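Local coordinates for protein beta-glucosidase (Pseudoalteromonas sp., PDB 3F95) that forms the extra C-terminal beta-sandwich domain of an exo-1,3/1,4-beta-glucanase, an enzyme that probably has beta-glucosidase activity, at residues Q21-D24 / Q28-L31; L154-T157 / S162-I165. All coordinates share one frame; numbering follows the deposited sequence. Where two conformers were deposited one is given.

In the fold
Both contacts belong to a single beta-sandwich domain, consistent with its assignment to the galactose-binding-like family, and they come in series along the chain. Interaction 1 (21-24 with 28-31) is an in-sheet pairing at the surface, within the hairpin of strands 18-24 and 29-32. Interaction 2 (154-157 with 162-165) lies near the centre of the chain and joins the two sheets through the buried side chains between them. Their centres are about 14 Å apart, their nearest atoms about 7 Å. Strand 67-73 connects them within one antiparallel sheet, pairing with 18-24 on one side and with 149-158 on the other. Interaction 1 therefore adds an edge strand to that sheet, while interaction 2 packs the sheet against its partner.

Interaction 1 of 2, residues Q21-D24 / Q28-L31; sequences QLAD and QKVL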
loop_
_atom_site.group_PDB
_atom_site.type_symbol
_atom_site.label_atom_id
_atom_site.label_comp_id
_atom_site.label_asym_id
_atom_site.label_seq_id
_atom_site.Cartn_x
_atom_site.Cartn_y
_atom_site.Cartn_z
ATOM N N GLN A 21 3.743 -8.180 3.268
ATOM C CA GLN A 21 5.047 -8.755 2.946
ATOM C C GLN A 21 6.126 -7.717 3.189
ATOM O O GLN A 21 6.114 -6.657 2.561
ATOM C CB GLN A 21 5.112 -9.217 1.479
ATOM C CG GLN A 21 4.326 -10.463 1.184
ATOM C CD GLN A 21 4.722 -11.163 -0.121
ATOM O OE1 GLN A 21 5.907 -11.310 -0.460
ATOM N NE2 GLN A 21 3.719 -11.643 -0.830
ATOM N N LEU A 22 7.086 -8.035 4.058
ATOM C CA LEU A 22 8.174 -7.108 4.371
ATOM C C LEU A 22 9.466 -7.710 3.803
ATOM O O LEU A 22 9.931 -8.754 4.298
ATOM C CB LEU A 22 8.298 -6.921 5.882
ATOM C CG LEU A 22 7.267 -6.058 6.653
ATOM C CD1 LEU A 22 5.858 -6.647 6.574
ATOM C CD2 LEU A 22 7.675 -5.889 8.131
ATOM N N ALA A 23 9.963 -7.099 2.731
ATOM C CA ALA A 23 11.085 -7.652 1.954
ATOM C C ALA A 23 12.274 -6.700 1.929
ATOM O O ALA A 23 12.321 -5.713 1.144
ATOM C CB ALA A 23 10.614 -8.038 0.527
ATOM N N ASP A 24 13.235 -6.960 2.809
ATOM C CA ASP A 24 14.454 -6.138 2.827
ATOM C C ASP A 24 15.563 -6.767 1.950
ATOM O O ASP A 24 15.290 -7.675 1.173
ATOM C CB ASP A 24 14.916 -5.834 4.253
ATOM C CG ASP A 24 15.261 -7.091 5.053
ATOM O OD1 ASP A 24 15.551 -8.146 4.436
ATOM O OD2 ASP A 24 15.224 -7.018 6.293
ATOM N N GLN A 28 15.924 -13.201 4.079
ATOM C CA GLN A 28 14.655 -13.598 4.689
ATOM C C GLN A 28 13.569 -12.568 4.362
ATOM O O GLN A 28 13.738 -11.374 4.597
ATOM C CB GLN A 28 14.776 -13.745 6.205
ATOM C CG GLN A 28 15.761 -14.833 6.685
ATOM C CD GLN A 28 15.928 -14.818 8.220
ATOM O OE1 GLN A 28 16.867 -14.195 8.755
ATOM N NE2 GLN A 28 15.033 -15.479 8.924
ATOM N N LYS A 29 12.478 -13.054 3.784
ATOM C CA LYS A 29 11.316 -12.230 3.491
ATOM C C LYS A 29 10.233 -12.600 4.483
ATOM O O LYS A 29 10.031 -13.781 4.780
ATOM C CB LYS A 29 10.867 -12.533 2.063
ATOM C CG LYS A 29 9.768 -11.691 1.479
ATOM C CD LYS A 29 9.608 -12.050 -0.027
ATOM C CE LYS A 29 8.777 -13.333 -0.233
ATOM N NZ LYS A 29 8.380 -13.597 -1.697
ATOM N N VAL A 30 9.530 -11.601 5.026
ATOM C CA VAL A 30 8.559 -11.868 6.087
ATOM C C VAL A 30 7.110 -11.659 5.626
ATOM O O VAL A 30 6.765 -10.585 5.116
ATOM C CB VAL A 30 8.833 -11.013 7.358
ATOM C CG1 VAL A 30 7.718 -11.182 8.411
ATOM C CG2 VAL A 30 10.214 -11.354 7.966
ATOM N N LEU A 31 6.284 -12.682 5.795
ATOM C CA LEU A 31 4.846 -12.559 5.539
ATOM C C LEU A 31 4.119 -12.339 6.862
ATOM O O LEU A 31 4.119 -13.217 7.716
ATOM C CB LEU A 31 4.332 -13.813 4.821
ATOM C CG LEU A 31 4.401 -13.878 3.291
ATOM C CD1 LEU A 31 5.605 -13.242 2.670
ATOM C CD2 LEU A 31 4.159 -15.304 2.768
HETATM O O HOH W 1 12.545 -8.973 4.764
#
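The side-chain amide of Q21 presents one face to L31, whose CD1 sits above that face, 3.6 Å from Q21 CD. The two chains run side by side and point the same way, with Q21 CG 3.4 Å from the same L31 CD1. K29 comes in beyond the oxygen end of the amide, displaced toward that same face, with its CE 3.5 Å from Q21 OE1. Q21 was built in two conformers, so these close approaches are tentative. The bend of K29 at its third torsion (chi3 81°) turns CE and NZ toward the amide oxygen, while K29 CG lies 3.9 Å from the methyl CB of A23. The amide nitrogen of Q21 is taken by the hydroxyl of S72. On the opposite face of the hairpin L22 and V30 are cross-strand neighbours, CB to CB 4.4 Å. Their backbones make the reciprocal bonds of an antiparallel hydrogen-bonded pair: L22 N reaches V30 O at 2.8 Å, and V30 N reaches L22 O at 3.0 Å. Toward the turn a water takes over, donating to L22 O and Q28 O and accepting from D24 N, so L22 O is gripped twice. D24 is held by S26 through OD1, and by S39 and D41 N through OD2. This beta hairpin lies at the domain surface; strand 18-24 pairs along its other edge with strand 67-73, through backbone hydrogen bonds between Q21 and S70 and between A23 and A68.

Interaction 2 of 2, residues L154-T157 / S162-I165; sequences LRIT and SLAI
I156 and I165 reach toward each other from facing strands and meet tip to tip, CD1 to CD1, at 3.8 Å. The two use much the same side-chain shape: each has CG1 opposite the carbonyl carbon, and CD1 carries on in an extended line (chi2 167° in I156, 158° in I165), so each delta methyl is pushed far out from its own backbone. That reach matters, because the strands are well separated; even the nearest pair of alpha carbons, I156 CA and L163 CA, is 10.3 Å apart. L163 joins from two residues earlier on the same strand as I165. Its CD2 approaches I156 CD1 at 4.2 Å; as seen from I156 CD1 the two methyls lie at about a right angle to each other, that of I165 the closer to straight ahead. The contact is wholly apolar and buried, with W63, M92 and F119 also packing on I156, W63 and F119 on L163 too, and F61 touching both L163 and I165. Alternation along the strands sends R155 to the other side of its sheet, where it forms a salt bridge with D152. Strands 149-158 and 161-171 follow each other directly in the chain but belong to different sheets, and apolar side chains from two facing sheets meeting in the middle are what fills a beta-sandwich core, consistent with the galactose-binding-like family to which this domain is assigned.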
loop_
_atom_site.group_PDB
_atom_site.type_symbol
_atom_site.label_atom_id
_atom_site.label_comp_id
_atom_site.label_asym_id
_atom_site.label_seq_id
_atom_site.Cartn_x
_atom_site.Cartn_y
_atom_site.Cartn_z
ATOM N N LEU A 154 -0.571 -3.731 -3.621
ATOM C CA LEU A 154 0.302 -2.566 -3.577
ATOM C C LEU A 154 1.718 -2.934 -3.143
ATOM O O LEU A 154 1.925 -3.890 -2.404
ATOM C CB LEU A 154 -0.272 -1.477 -2.655
ATOM C CG LEU A 154 -0.249 -1.606 -1.145
ATOM C CD1 LEU A 154 1.066 -1.127 -0.525
ATOM C CD2 LEU A 154 -1.437 -0.820 -0.524
ATOM N N ARG A 155 2.684 -2.152 -3.584
ATOM C CA ARG A 155 4.064 -2.352 -3.185
ATOM C C ARG A 155 4.676 -0.972 -3.007
ATOM O O ARG A 155 4.549 -0.115 -3.892
ATOM C CB ARG A 155 4.799 -3.158 -4.263
ATOM C CG ARG A 155 6.270 -3.404 -3.960
ATOM C CD ARG A 155 7.005 -3.981 -5.187
ATOM N NE ARG A 155 6.326 -5.139 -5.726
ATOM C CZ ARG A 155 6.220 -5.430 -7.018
ATOM N NH1 ARG A 155 6.760 -4.647 -7.954
ATOM N NH2 ARG A 155 5.571 -6.523 -7.369
ATOM N N ILE A 156 5.276 -0.728 -1.848
ATOM C CA ILE A 156 5.971 0.541 -1.607
ATOM C C ILE A 156 7.444 0.217 -1.349
ATOM O O ILE A 156 7.768 -0.579 -0.473
ATOM C CB ILE A 156 5.363 1.303 -0.411
ATOM C CG1 ILE A 156 3.880 1.641 -0.719
ATOM C CG2 ILE A 156 6.189 2.579 -0.106
ATOM C CD1 ILE A 156 3.112 2.096 0.508
ATOM N N THR A 157 8.312 0.840 -2.129
ATOM C CA THR A 157 9.754 0.639 -2.032
ATOM C C THR A 157 10.450 1.960 -1.719
ATOM O O THR A 157 10.172 3.000 -2.354
ATOM C CB THR A 157 10.286 0.028 -3.343
ATOM O OG1 THR A 157 9.548 -1.169 -3.640
ATOM C CG2 THR A 157 11.769 -0.328 -3.191
ATOM N N SER A 162 8.604 7.078 6.494
ATOM C CA SER A 162 7.662 6.676 7.523
ATOM C C SER A 162 6.238 7.057 7.108
ATOM O O SER A 162 5.941 8.235 6.829
ATOM C CB SER A 162 8.045 7.303 8.868
ATOM O OG SER A 162 7.147 6.891 9.874
ATOM N N LEU A 163 5.349 6.064 7.124
ATOM C CA LEU A 163 3.969 6.295 6.741
ATOM C C LEU A 163 3.086 5.266 7.409
ATOM O O LEU A 163 3.574 4.333 8.024
ATOM C CB LEU A 163 3.802 6.252 5.216
ATOM C CG LEU A 163 4.241 4.979 4.450
ATOM C CD1 LEU A 163 3.355 3.759 4.675
ATOM C CD2 LEU A 163 4.393 5.285 2.965
ATOM N N ALA A 164 1.784 5.464 7.275
ATOM C CA ALA A 164 0.818 4.506 7.795
ATOM C C ALA A 164 -0.268 4.348 6.759
ATOM O O ALA A 164 -0.509 5.260 5.975
ATOM C CB ALA A 164 0.254 4.978 9.079
ATOM N N ILE A 165 -0.906 3.181 6.756
ATOM C CA ILE A 165 -1.912 2.819 5.756
ATOM C C ILE A 165 -3.126 2.262 6.500
ATOM O O ILE A 165 -2.970 1.598 7.511
ATOM C CB ILE A 165 -1.326 1.748 4.798
ATOM C CG1 ILE A 165 -0.239 2.376 3.902
ATOM C CG2 ILE A 165 -2.413 1.142 3.901
ATOM C CD1 ILE A 165 0.725 1.331 3.329
#